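Local structure of sensory box/GGDEF family protein (Vibrio cholerae serotype O1, 6EIB) at residues 72-75 and 81-84; 12-17 and 135-140; 96-101 and 121-126; 18-23 and 85-90. The protein catalyses, through the GGEEF domain seen here, the magnesium-dependent conversion of two GTP to cyclic di-GMP and is involved in biofilm formation. One frame throughout, in Å; residues are numbered along the deposited sequence.

Contact 1: residues 72-75 and 81-84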
loop_
_atom_site.group_PDB
_atom_site.type_symbol
_atom_site.label_atom_id
_atom_site.label_comp_id
_atom_site.label_asym_id
_atom_site.label_seq_id
_atom_site.Cartn_x
_atom_site.Cartn_y
_atom_site.Cartn_z
ATOM N N HIS A 72 -10.432 -4.235 -4.994
ATOM C CA HIS A 72 -9.045 -3.803 -4.982
ATOM C C HIS A 72 -8.210 -5.060 -4.911
ATOM O O HIS A 72 -8.726 -6.120 -4.552
ATOM C CB HIS A 72 -8.794 -2.872 -3.795
ATOM C CG HIS A 72 -8.914 -3.538 -2.460
ATOM N ND1 HIS A 72 -10.099 -3.591 -1.756
ATOM C CD2 HIS A 72 -7.965 -4.053 -1.636
ATOM C CE1 HIS A 72 -9.895 -4.201 -0.601
ATOM N NE2 HIS A 72 -8.601 -4.473 -0.497
ATOM N N PHE A 73 -6.938 -4.954 -5.286
ATOM C CA PHE A 73 -6.008 -6.064 -5.187
ATOM C C PHE A 73 -4.960 -5.688 -4.160
ATOM O O PHE A 73 -4.629 -4.518 -4.077
ATOM C CB PHE A 73 -5.315 -6.357 -6.521
ATOM C CG PHE A 73 -6.259 -6.569 -7.668
ATOM C CD1 PHE A 73 -7.039 -7.720 -7.738
ATOM C CD2 PHE A 73 -6.346 -5.638 -8.688
ATOM C CE1 PHE A 73 -7.909 -7.940 -8.834
ATOM C CE2 PHE A 73 -7.215 -5.847 -9.787
ATOM C CZ PHE A 73 -7.988 -6.983 -9.850
ATOM N N CYS A 74 -4.468 -6.667 -3.400
ATOM C CA CYS A 74 -3.428 -6.426 -2.399
ATOM C C CYS A 74 -2.274 -7.379 -2.573
ATOM O O CYS A 74 -2.474 -8.536 -2.937
ATOM C CB CYS A 74 -4.011 -6.579 -0.981
ATOM S SG CYS A 74 -2.707 -6.589 0.356
ATOM N N GLY A 75 -1.054 -6.923 -2.273
ATOM C CA GLY A 75 0.073 -7.831 -2.311
ATOM C C GLY A 75 1.122 -7.411 -1.290
ATOM O O GLY A 75 1.425 -6.235 -1.120
ATOM N N GLU A 81 6.501 -4.261 3.004
ATOM C CA GLU A 81 6.003 -3.365 1.972
ATOM C C GLU A 81 4.798 -4.011 1.305
ATOM O O GLU A 81 4.814 -5.193 0.985
ATOM C CB GLU A 81 7.065 -3.029 0.909
ATOM C CG GLU A 81 6.591 -1.931 -0.102
ATOM C CD GLU A 81 7.578 -1.724 -1.279
ATOM O OE1 GLU A 81 8.791 -1.909 -1.029
ATOM O OE2 GLU A 81 7.133 -1.438 -2.444
ATOM N N PHE A 82 3.763 -3.218 1.123
ATOM C CA PHE A 82 2.542 -3.664 0.465
ATOM C C PHE A 82 2.259 -2.809 -0.714
ATOM O O PHE A 82 2.723 -1.661 -0.811
ATOM C CB PHE A 82 1.324 -3.601 1.415
ATOM C CG PHE A 82 1.362 -4.616 2.504
ATOM C CD1 PHE A 82 2.102 -4.387 3.676
ATOM C CD2 PHE A 82 0.676 -5.813 2.361
ATOM C CE1 PHE A 82 2.136 -5.345 4.686
ATOM C CE2 PHE A 82 0.705 -6.768 3.353
ATOM C CZ PHE A 82 1.430 -6.537 4.527
ATOM N N ILE A 83 1.457 -3.365 -1.606
ATOM C CA ILE A 83 0.950 -2.603 -2.703
ATOM C C ILE A 83 -0.562 -2.823 -2.765
ATOM O O ILE A 83 -1.035 -3.942 -2.563
ATOM C CB ILE A 83 1.670 -3.039 -3.985
ATOM C CG1 ILE A 83 1.238 -2.247 -5.211
ATOM C CG2 ILE A 83 1.363 -4.477 -4.250
ATOM C CD1 ILE A 83 2.197 -2.574 -6.425
ATOM N N ILE A 84 -1.300 -1.748 -3.012
ATOM C CA ILE A 84 -2.732 -1.838 -3.252
ATOM C C ILE A 84 -3.025 -1.280 -4.628
ATOM O O ILE A 84 -2.630 -0.158 -4.958
ATOM C CB ILE A 84 -3.525 -1.082 -2.194
ATOM C CG1 ILE A 84 -3.170 -1.619 -0.813
ATOM C CG2 ILE A 84 -5.061 -1.226 -2.420
ATOM C CD1 ILE A 84 -3.680 -0.740 0.296
#

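Contact 2: residues 12-17 and 135-140. With SO4 (sulfate ion), chain G.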
loop_
_atom_site.group_PDB
_atom_site.type_symbol
_atom_site.label_atom_id
_atom_site.label_comp_id
_atom_site.label_asym_id
_atom_site.label_seq_id
_atom_site.Cartn_x
_atom_site.Cartn_y
_atom_site.Cartn_z
ATOM N N LYS A 12 -0.052 -13.476 -7.113
ATOM C CA LYS A 12 -1.369 -13.147 -7.683
ATOM C C LYS A 12 -1.479 -11.652 -7.936
ATOM O O LYS A 12 -2.157 -11.199 -8.869
ATOM C CB LYS A 12 -2.480 -13.559 -6.729
ATOM C CG LYS A 12 -2.898 -14.984 -6.802
ATOM C CD LYS A 12 -3.450 -15.375 -5.433
ATOM C CE LYS A 12 -3.562 -16.890 -5.270
ATOM N NZ LYS A 12 -4.024 -17.219 -3.880
ATOM N N LEU A 13 -0.851 -10.883 -7.046
ATOM C CA LEU A 13 -0.903 -9.435 -7.144
ATOM C C LEU A 13 -0.328 -8.971 -8.468
ATOM O O LEU A 13 -0.960 -8.170 -9.188
ATOM C CB LEU A 13 -0.154 -8.767 -5.966
ATOM C CG LEU A 13 -0.198 -7.220 -5.912
ATOM C CD1 LEU A 13 0.776 -6.555 -6.849
ATOM C CD2 LEU A 13 -1.646 -6.693 -6.202
ATOM N N TRP A 14 0.891 -9.411 -8.778
ATOM C CA TRP A 14 1.516 -8.892 -9.980
ATOM C C TRP A 14 0.702 -9.259 -11.214
ATOM O O TRP A 14 0.536 -8.444 -12.122
ATOM C CB TRP A 14 2.943 -9.394 -10.132
ATOM C CG TRP A 14 3.926 -8.912 -9.084
ATOM C CD1 TRP A 14 4.723 -9.709 -8.298
ATOM C CD2 TRP A 14 4.239 -7.551 -8.725
ATOM N NE1 TRP A 14 5.512 -8.929 -7.478
ATOM C CE2 TRP A 14 5.252 -7.606 -7.729
ATOM C CE3 TRP A 14 3.784 -6.297 -9.155
ATOM C CZ2 TRP A 14 5.795 -6.465 -7.151
ATOM C CZ3 TRP A 14 4.340 -5.145 -8.561
ATOM C CH2 TRP A 14 5.339 -5.245 -7.586
ATOM N N ALA A 15 0.211 -10.487 -11.254
ATOM C CA ALA A 15 -0.619 -10.927 -12.391
ATOM C C ALA A 15 -1.930 -10.148 -12.455
ATOM O O ALA A 15 -2.346 -9.753 -13.533
ATOM C CB ALA A 15 -0.903 -12.433 -12.319
ATOM N N ASP A 16 -2.600 -9.943 -11.318
ATOM C CA ASP A 16 -3.833 -9.155 -11.329
ATOM C C ASP A 16 -3.532 -7.714 -11.760
ATOM O O ASP A 16 -4.283 -7.101 -12.531
ATOM C CB ASP A 16 -4.515 -9.177 -9.948
ATOM C CG ASP A 16 -5.214 -10.507 -9.658
ATOM O OD1 ASP A 16 -5.546 -11.213 -10.626
ATOM O OD2 ASP A 16 -5.426 -10.841 -8.475
ATOM N N PHE A 17 -2.418 -7.184 -11.283
ATOM C CA PHE A 17 -2.012 -5.823 -11.622
ATOM C C PHE A 17 -1.764 -5.695 -13.141
ATOM O O PHE A 17 -2.202 -4.726 -13.772
ATOM C CB PHE A 17 -0.742 -5.465 -10.830
ATOM C CG PHE A 17 -0.413 -4.006 -10.811
ATOM C CD1 PHE A 17 -1.236 -3.078 -11.424
ATOM C CD2 PHE A 17 0.744 -3.564 -10.159
ATOM C CE1 PHE A 17 -0.913 -1.719 -11.407
ATOM C CE2 PHE A 17 1.084 -2.217 -10.118
ATOM C CZ PHE A 17 0.279 -1.292 -10.745
ATOM N N ASP A 135 6.082 0.959 -14.804
ATOM C CA ASP A 135 6.044 2.434 -14.919
ATOM C C ASP A 135 5.239 3.057 -13.776
ATOM O O ASP A 135 5.518 4.191 -13.355
ATOM C CB ASP A 135 5.424 2.897 -16.233
ATOM C CG ASP A 135 6.334 2.637 -17.447
ATOM O OD1 ASP A 135 7.550 2.918 -17.327
ATOM O OD2 ASP A 135 5.808 2.153 -18.483
ATOM N N ILE A 136 4.180 2.368 -13.358
ATOM C CA ILE A 136 3.323 2.870 -12.264
ATOM C C ILE A 136 4.012 2.652 -10.909
ATOM O O ILE A 136 4.107 3.577 -10.102
ATOM C CB ILE A 136 1.944 2.185 -12.258
ATOM C CG1 ILE A 136 1.238 2.414 -13.598
ATOM C CG2 ILE A 136 1.032 2.752 -11.129
ATOM C CD1 ILE A 136 -0.207 1.770 -13.695
ATOM N N TYR A 137 4.483 1.427 -10.682
ATOM C CA TYR A 137 5.166 1.083 -9.437
ATOM C C TYR A 137 6.356 2.005 -9.171
ATOM O O TYR A 137 6.594 2.419 -8.023
ATOM C CB TYR A 137 5.678 -0.381 -9.471
ATOM C CG TYR A 137 6.463 -0.688 -8.198
ATOM C CD1 TYR A 137 5.797 -0.901 -6.996
ATOM C CD2 TYR A 137 7.856 -0.640 -8.171
ATOM C CE1 TYR A 137 6.491 -1.128 -5.795
ATOM C CE2 TYR A 137 8.565 -0.851 -6.962
ATOM C CZ TYR A 137 7.866 -1.107 -5.783
ATOM O OH TYR A 137 8.517 -1.330 -4.558
ATOM N N ARG A 138 7.103 2.334 -10.220
ATOM C CA ARG A 138 8.235 3.255 -10.090
ATOM C C ARG A 138 7.794 4.587 -9.470
ATOM O O ARG A 138 8.491 5.167 -8.610
ATOM C CB ARG A 138 8.894 3.486 -11.453
ATOM C CG ARG A 138 9.878 4.575 -11.435
ATOM C CD ARG A 138 10.440 4.817 -12.798
ATOM N NE ARG A 138 11.415 5.892 -12.717
ATOM C CZ ARG A 138 11.090 7.167 -12.874
ATOM N NH1 ARG A 138 9.824 7.494 -13.149
ATOM N NH2 ARG A 138 12.029 8.098 -12.781
ATOM N N ARG A 139 6.625 5.076 -9.885
ATOM C CA ARG A 139 6.137 6.362 -9.375
ATOM C C ARG A 139 5.586 6.233 -7.948
ATOM O O ARG A 139 5.836 7.101 -7.118
ATOM C CB ARG A 139 5.079 6.955 -10.317
ATOM C CG ARG A 139 5.633 7.445 -11.671
ATOM C CD ARG A 139 4.594 8.191 -12.424
ATOM N NE ARG A 139 3.450 7.328 -12.684
ATOM C CZ ARG A 139 3.239 6.704 -13.849
ATOM N NH1 ARG A 139 4.088 6.884 -14.858
ATOM N NH2 ARG A 139 2.167 5.932 -14.016
ATOM N N SER A 140 4.846 5.168 -7.641
ATOM C CA SER A 140 4.350 5.048 -6.268
ATOM C C SER A 140 5.515 4.749 -5.336
ATOM O O SER A 140 5.538 5.225 -4.214
ATOM C CB SER A 140 3.238 3.997 -6.124
ATOM O OG SER A 140 3.660 2.670 -6.388
HETATM S S SO4 G . 11.460 11.341 -12.704
HETATM O O1 SO4 G . 10.866 10.440 -11.727
HETATM O O2 SO4 G . 11.494 12.685 -12.140
HETATM O O3 SO4 G . 12.833 10.923 -12.986
HETATM O O4 SO4 G . 10.650 11.317 -13.917
#

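Contact 3: residues 96-101 and 121-126. With SO4 (sulfate ion), chain E.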
loop_
_atom_site.group_PDB
_atom_site.type_symbol
_atom_site.label_atom_id
_atom_site.label_comp_id
_atom_site.label_asym_id
_atom_site.label_seq_id
_atom_site.Cartn_x
_atom_site.Cartn_y
_atom_site.Cartn_z
ATOM N N HIS A 96 -6.585 9.720 -0.759
ATOM C CA HIS A 96 -7.426 9.836 0.412
ATOM C C HIS A 96 -7.540 8.503 1.149
ATOM O O HIS A 96 -7.426 8.458 2.370
ATOM C CB HIS A 96 -8.810 10.326 0.023
ATOM C CG HIS A 96 -8.835 11.747 -0.438
ATOM N ND1 HIS A 96 -7.987 12.706 0.075
ATOM C CD2 HIS A 96 -9.639 12.387 -1.324
ATOM C CE1 HIS A 96 -8.251 13.872 -0.495
ATOM N NE2 HIS A 96 -9.252 13.707 -1.343
ATOM N N LEU A 97 -7.712 7.412 0.414
ATOM C CA LEU A 97 -7.741 6.098 1.032
ATOM C C LEU A 97 -6.425 5.798 1.729
ATOM O O LEU A 97 -6.389 5.266 2.853
ATOM C CB LEU A 97 -8.026 5.028 -0.005
ATOM C CG LEU A 97 -9.417 5.155 -0.621
ATOM C CD1 LEU A 97 -9.542 4.163 -1.768
ATOM C CD2 LEU A 97 -10.538 4.979 0.443
ATOM N N ALA A 98 -5.337 6.165 1.070
ATOM C CA ALA A 98 -4.039 5.886 1.662
ATOM C C ALA A 98 -3.890 6.613 2.985
ATOM O O ALA A 98 -3.383 6.028 3.951
ATOM C CB ALA A 98 -2.938 6.264 0.707
ATOM N N GLU A 99 -4.334 7.872 3.040
ATOM C CA GLU A 99 -4.237 8.658 4.262
ATOM C C GLU A 99 -5.058 8.067 5.406
ATOM O O GLU A 99 -4.630 8.121 6.577
ATOM C CB GLU A 99 -4.684 10.108 4.028
ATOM C CG GLU A 99 -3.678 11.025 3.338
ATOM C CD GLU A 99 -2.455 11.375 4.210
ATOM O OE1 GLU A 99 -2.344 10.928 5.372
ATOM O OE2 GLU A 99 -1.606 12.147 3.741
ATOM N N GLN A 100 -6.251 7.563 5.075
ATOM C CA GLN A 100 -7.116 6.920 6.066
ATOM C C GLN A 100 -6.442 5.656 6.616
ATOM O O GLN A 100 -6.507 5.381 7.812
ATOM C CB GLN A 100 -8.478 6.576 5.456
ATOM C CG GLN A 100 -9.349 7.783 5.145
ATOM C CD GLN A 100 -10.719 7.388 4.638
ATOM O OE1 GLN A 100 -10.866 6.378 3.952
ATOM N NE2 GLN A 100 -11.736 8.176 4.981
ATOM N N ILE A 101 -5.833 4.864 5.737
ATOM C CA ILE A 101 -5.112 3.692 6.196
ATOM C C ILE A 101 -3.949 4.108 7.129
ATOM O O ILE A 101 -3.755 3.484 8.176
ATOM C CB ILE A 101 -4.555 2.877 5.002
ATOM C CG1 ILE A 101 -5.697 2.272 4.191
ATOM C CG2 ILE A 101 -3.559 1.755 5.451
ATOM C CD1 ILE A 101 -5.281 1.941 2.782
ATOM N N ALA A 121 3.230 5.966 2.853
ATOM C CA ALA A 121 2.587 5.491 1.636
ATOM C C ALA A 121 2.946 6.408 0.503
ATOM O O ALA A 121 3.112 7.624 0.699
ATOM C CB ALA A 121 1.020 5.421 1.813
ATOM N N GLY A 122 3.101 5.829 -0.685
ATOM C CA GLY A 122 3.285 6.645 -1.868
ATOM C C GLY A 122 2.161 6.247 -2.825
ATOM O O GLY A 122 1.790 5.066 -2.885
ATOM N N VAL A 123 1.654 7.204 -3.587
ATOM C CA VAL A 123 0.506 6.958 -4.482
ATOM C C VAL A 123 0.727 7.425 -5.922
ATOM O O VAL A 123 1.225 8.524 -6.172
ATOM C CB VAL A 123 -0.741 7.679 -3.969
ATOM C CG1 VAL A 123 -1.957 7.276 -4.791
ATOM C CG2 VAL A 123 -0.942 7.403 -2.480
ATOM N N SER A 124 0.340 6.608 -6.896
ATOM C CA SER A 124 0.350 7.109 -8.242
ATOM C C SER A 124 -0.754 6.407 -8.980
ATOM O O SER A 124 -1.549 5.665 -8.386
ATOM C CB SER A 124 1.709 6.861 -8.938
ATOM O OG SER A 124 1.821 7.640 -10.141
ATOM N N SER A 125 -0.783 6.619 -10.286
ATOM C CA SER A 125 -1.776 5.955 -11.108
ATOM C C SER A 125 -1.310 5.833 -12.557
ATOM O O SER A 125 -0.332 6.461 -12.960
ATOM C CB SER A 125 -3.098 6.703 -11.040
ATOM O OG SER A 125 -2.982 7.958 -11.668
ATOM N N LEU A 126 -2.051 5.064 -13.357
ATOM C CA LEU A 126 -1.703 4.880 -14.769
ATOM C C LEU A 126 -1.619 6.236 -15.475
ATOM O O LEU A 126 -2.509 7.075 -15.303
ATOM C CB LEU A 126 -2.758 4.004 -15.461
ATOM C CG LEU A 126 -2.706 3.779 -16.979
ATOM C CD1 LEU A 126 -1.556 2.915 -17.340
ATOM C CD2 LEU A 126 -4.034 3.205 -17.494
HETATM S S SO4 E . -6.278 9.673 -12.804
HETATM O O1 SO4 E . -5.443 8.493 -12.591
HETATM O O2 SO4 E . -6.996 9.977 -11.577
HETATM O O3 SO4 E . -5.460 10.813 -13.192
HETATM O O4 SO4 E . -7.288 9.379 -13.846
#

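Contact 4: residues 18-23 and 85-90. With SO4 (sulfate ion), chain E.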
loop_
_atom_site.group_PDB
_atom_site.type_symbol
_atom_site.label_atom_id
_atom_site.label_comp_id
_atom_site.label_asym_id
_atom_site.label_seq_id
_atom_site.Cartn_x
_atom_site.Cartn_y
_atom_site.Cartn_z
ATOM N N ARG A 18 -1.045 -6.650 -13.725
ATOM C CA ARG A 18 -0.829 -6.639 -15.182
ATOM C C ARG A 18 -2.145 -6.756 -15.982
ATOM O O ARG A 18 -2.284 -6.144 -17.041
ATOM C CB ARG A 18 0.118 -7.757 -15.620
ATOM C CG ARG A 18 1.582 -7.476 -15.226
ATOM C CD ARG A 18 2.626 -8.410 -15.887
ATOM N NE ARG A 18 3.948 -7.907 -15.485
ATOM C CZ ARG A 18 4.559 -6.881 -16.065
ATOM N NH1 ARG A 18 3.994 -6.276 -17.109
ATOM N NH2 ARG A 18 5.739 -6.456 -15.598
ATOM N N ALA A 19 -3.073 -7.575 -15.520
ATOM C CA ALA A 19 -4.338 -7.700 -16.269
ATOM C C ALA A 19 -5.128 -6.395 -16.134
ATOM O O ALA A 19 -5.770 -5.932 -17.088
ATOM C CB ALA A 19 -5.123 -8.881 -15.782
ATOM N N ALA A 20 -5.076 -5.809 -14.940
ATOM C CA ALA A 20 -5.730 -4.520 -14.660
ATOM C C ALA A 20 -5.181 -3.373 -15.501
ATOM O O ALA A 20 -5.936 -2.527 -15.973
ATOM C CB ALA A 20 -5.590 -4.169 -13.162
ATOM N N PHE A 21 -3.865 -3.359 -15.711
ATOM C CA PHE A 21 -3.222 -2.357 -16.546
ATOM C C PHE A 21 -3.789 -2.399 -17.965
ATOM O O PHE A 21 -4.169 -1.357 -18.546
ATOM C CB PHE A 21 -1.702 -2.637 -16.537
ATOM C CG PHE A 21 -0.857 -1.640 -17.295
ATOM C CD1 PHE A 21 -0.732 -1.725 -18.680
ATOM C CD2 PHE A 21 -0.124 -0.672 -16.616
ATOM C CE1 PHE A 21 0.045 -0.837 -19.390
ATOM C CE2 PHE A 21 0.675 0.210 -17.313
ATOM C CZ PHE A 21 0.760 0.127 -18.716
ATOM N N ALA A 22 -3.842 -3.595 -18.538
ATOM C CA ALA A 22 -4.324 -3.750 -19.916
ATOM C C ALA A 22 -5.804 -3.423 -20.038
ATOM O O ALA A 22 -6.264 -2.843 -21.027
ATOM C CB ALA A 22 -4.053 -5.157 -20.398
ATOM N N ARG A 23 -6.560 -3.887 -19.055
ATOM C CA ARG A 23 -8.006 -3.620 -18.969
ATOM C C ARG A 23 -8.214 -2.078 -18.864
ATOM O O ARG A 23 -9.032 -1.480 -19.570
ATOM C CB ARG A 23 -8.573 -4.412 -17.771
ATOM C CG ARG A 23 -10.053 -4.658 -17.698
ATOM C CD ARG A 23 -10.331 -5.947 -16.899
ATOM N NE ARG A 23 -9.753 -5.892 -15.553
ATOM C CZ ARG A 23 -9.021 -6.856 -14.995
ATOM N NH1 ARG A 23 -8.777 -7.984 -15.655
ATOM N NH2 ARG A 23 -8.541 -6.695 -13.765
ATOM N N VAL A 85 -3.750 -2.066 -5.415
ATOM C CA VAL A 85 -4.114 -1.647 -6.752
ATOM C C VAL A 85 -5.586 -1.419 -6.827
ATOM O O VAL A 85 -6.356 -2.316 -6.468
ATOM C CB VAL A 85 -3.692 -2.705 -7.800
ATOM C CG1 VAL A 85 -4.233 -2.334 -9.216
ATOM C CG2 VAL A 85 -2.156 -2.861 -7.787
ATOM N N LEU A 86 -5.992 -0.226 -7.270
ATOM C CA LEU A 86 -7.427 0.126 -7.268
ATOM C C LEU A 86 -7.957 0.356 -8.685
ATOM O O LEU A 86 -7.614 1.346 -9.322
ATOM C CB LEU A 86 -7.695 1.371 -6.421
ATOM C CG LEU A 86 -7.370 1.499 -4.926
ATOM C CD1 LEU A 86 -7.509 2.945 -4.493
ATOM C CD2 LEU A 86 -8.353 0.715 -4.094
ATOM N N GLU A 87 -8.752 -0.571 -9.202
ATOM C CA GLU A 87 -9.336 -0.374 -10.543
ATOM C C GLU A 87 -10.380 0.734 -10.593
ATOM O O GLU A 87 -11.095 0.984 -9.619
ATOM C CB GLU A 87 -9.934 -1.673 -11.073
ATOM C CG GLU A 87 -8.905 -2.745 -11.370
ATOM C CD GLU A 87 -9.507 -3.882 -12.207
ATOM O OE1 GLU A 87 -9.851 -4.923 -11.609
ATOM O OE2 GLU A 87 -9.650 -3.740 -13.448
ATOM N N ASN A 88 -10.463 1.389 -11.745
ATOM C CA ASN A 88 -11.443 2.444 -11.962
ATOM C C ASN A 88 -11.456 3.442 -10.797
ATOM O O ASN A 88 -12.523 3.810 -10.278
ATOM C CB ASN A 88 -12.850 1.849 -12.193
ATOM C CG ASN A 88 -13.732 2.792 -12.953
ATOM O OD1 ASN A 88 -13.231 3.609 -13.730
ATOM N ND2 ASN A 88 -15.056 2.669 -12.782
ATOM N N THR A 89 -10.256 3.856 -10.386
ATOM C CA THR A 89 -10.082 4.754 -9.257
ATOM C C THR A 89 -9.076 5.846 -9.599
ATOM O O THR A 89 -7.945 5.569 -10.051
ATOM C CB THR A 89 -9.612 3.985 -8.017
ATOM O OG1 THR A 89 -10.597 2.993 -7.686
ATOM C CG2 THR A 89 -9.444 4.931 -6.814
ATOM N N HIS A 90 -9.492 7.086 -9.413
ATOM C CA HIS A 90 -8.643 8.225 -9.733
ATOM C C HIS A 90 -7.590 8.404 -8.643
ATOM O O HIS A 90 -7.792 7.959 -7.513
ATOM C CB HIS A 90 -9.481 9.519 -9.899
ATOM C CG HIS A 90 -10.396 9.507 -11.085
ATOM N ND1 HIS A 90 -9.932 9.588 -12.385
ATOM C CD2 HIS A 90 -11.751 9.532 -11.165
ATOM C CE1 HIS A 90 -10.968 9.585 -13.213
ATOM N NE2 HIS A 90 -12.082 9.563 -12.499
HETATM S S SO4 E . -6.278 9.673 -12.804
HETATM O O1 SO4 E . -5.443 8.493 -12.591
HETATM O O2 SO4 E . -6.996 9.977 -11.577
HETATM O O3 SO4 E . -5.460 10.813 -13.192
HETATM O O4 SO4 E . -7.288 9.379 -13.846
#

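Contact 1: residues 72-75 and 81-84
The beta hairpin that carries the GGEEF signature is closed here by Gly75 against Ile83 and Cys74 against Ile84. Gly75 and Ile83 are the hydrogen-bonded antiparallel pair. Gly75 N donates to Ile83 O over 3.0 Å. Ile83 N returns the bond to Gly75 O over 2.9 Å. Gly75 O is also met by Phe82 CA at 3.2 Å, in a CA-H...O contact. Cys74 and Ile84 form the adjoining non-hydrogen-bonded pair. A further CA-H...O contact flanks it, with Phe73 O 3.4 Å from Ile84 CA.

Glu81 and Phe82 are the last two residues of the signature. They follow directly on Glu80, the predicted proton acceptor, so strand 81-87 leads straight out of the probable active-site turn.

Cys74 and Ile84 point to one face of the sheet. Cys74 SG is anti to the backbone N (chi1 170°), which carries it along the strand to Phe82. There SG lies 4.0 Å from Phe82 CD2, a sulfur-aromatic contact that meets the ring obliquely. SG is also tied to Cys8 by a disulfide. The Phe82 ring also meets Phe64 of helix 50-67, edge-to-face. Farther along, the His72 ring crosses the Ile84 side chain at a slant, with CD2 4.1 Å from Ile84 CG2. His72 ND1 is occupied by Asp70 O.

Ile83 points to the other face. Its CG2 branch lies 3.6 Å from Gly75 O. CG2 also packs on Leu13, while CD1 leads off toward Phe17 of helix 10-27.

Contact 2: residues 12-17 and 135-140
Phe17 and Ile136 meet because a branch of each is trans to its own main-chain nitrogen: CG in Phe17 (chi1 -165°) and CG2 in Ile136. Phe17 thereby extends its ring from helix 10-27 toward helix 133-148. The far end of the ring makes the contact, with Phe17 CZ 4.1 Å from Ile136 CG2. The methyl comes in at the ring edge, near its plane. Ile136 CB is equally close to the same CZ, so the ring end rests against the branch point of the isoleucine.

Tyr137 also stretches toward the facing helix, with CG opposite the backbone N (chi1 176°). Trp14 CH2 approaches to 4.4 Å of Tyr137 CD1. The tyrosine carbon sits at the indole edge, while CH2 meets the tyrosine ring obliquely. Leu13 CD1 lies over one indole face toward the rim, 3.8 Å above its plane.

The backbones themselves stay well apart: Phe17 and Tyr137, the nearest pair, have CA atoms 10.2 Å from each other. Ile83 and Val85 of strand 81-87 pack against Phe17, and Cys33 of strand 31-38 packs against Ile136. The two helices thus meet over the same face of the central sheet.

On helix 133-148, Arg138 runs extended to a sulfate, probably from the crystallisation liquor, and its NH2 donates to sulfate O1 over 2.8 Å. Gln142 and Tyr158 also bind this sulfate.

No hydrogen bond crosses between the segments. The contact is apolar, and the one hydroxyl among the touching residues, Tyr137 OH, is bound instead by Glu81 OE2, linking this helix to the GGEEF signature.

Contact 3: residues 96-101 and 121-126
Ala98 carries this contact, with Ala121 and Val123 as its two partners on the strand. All three are buried. Ala98 CB points from helix 91-107 toward the sheet and meets both residues. Its closer approach is to Val123 CG2, at 3.9 Å. Ala121 CB lies 4.2 Å away, so two methyl groups face each other there. With so little side chain between them, helix and strand come close: Ala98 and Ala121 have CA atoms 6.6 Å apart.

Val123 has CG1 trans to its main-chain nitrogen (chi1 -173°). This leaves CG2 beside that nitrogen, and it is the CG2 branch that touches Ala98. Val123 also packs on Val91, Ala94 and Phe95, and so lies under more than one turn of the helix. Gly122, between Ala121 and Val123, has no side chain and makes no contact with 96-101.

Farther along the strand, Ser125 OG donates to O1 of a sulfate ion over 2.7 Å. The sulfate also accepts bonds from Val91 N and His90 ND1, at the start of helix 91-107. This anion, probably from the crystallisation liquor, therefore bridges the strand end and the helix start.

Strand 119-125 runs inside the sheet, antiparallel to strand 31-38 and parallel to strand 154-157. Gly122 bonds by its backbone to Ser35 on one side, and Ala121 to Arg154 and Cys156 on the other. Ala98 also touches Ile34 of strand 31-38. One turn on, Ile101 packs on Leu60, Phe64 and Val67, so helix 91-107 lies against this sheet face and helix 50-67 together.

Contact 4: residues 18-23 and 85-90
Charge dominates between Arg23 and Glu87, which form a salt bridge. Arg23 NE donates to Glu87 OE2 over 3.0 Å at 156°. The oxygen lies in the guanidinium plane and is met on its syn side. Arg23 NH2 adds weak bonds to both carboxylate oxygens, with OE1 at 3.1 Å. The two planes are turned 49° apart, so this is not a flat, paired bridge. A bend at chi3 (57°) folds the arginine back along its helix, and Ala19 O lies over one guanidinium face.

The apolar part is small. Ala20 CB lies 4.0 Å from both Glu87 CG and Glu87 CD, so the methyl packs along the stem of the glutamate. Phe73 packs on Ala20, Arg23 and Glu87.

Other hydrogen bonds start on 85-90. Thr89 OG1 donates to Glu87 O over 2.8 Å, from above the carbonyl plane. His90, at the N-cap position of helix 91-107, donates from ND1 to O4 (3.0 Å) and O2 of a sulfate, probably from the crystallisation liquor.

Helix 10-27 is joined to strand 81-87 near Glu87, in a domain where helices flank a central mixed sheet, as in the nucleotide cyclase clan to which GGDEF domains belong.

In the fold
All four contacts use the one central mixed sheet or helices packed on it. Contact 1 joins strands 73-76 and 81-87; contact 4 uses the later part of strand 81-87. Contacts 2 and 4 share helix 10-27, and their centres are about 9 Å apart. Contact 3, its centre about 14 Å from each of theirs, packs helix 91-107 on the other sheet face. Along the chain, contact 1 nests within contact 4, contact 3 follows, and contact 2 encloses all three. Glu81 and Tyr137 join contacts 1 and 2, while one sulfate touches contacts 3 and 4. The GGEEF hairpin is thus held within a sheet covered by helices on both faces.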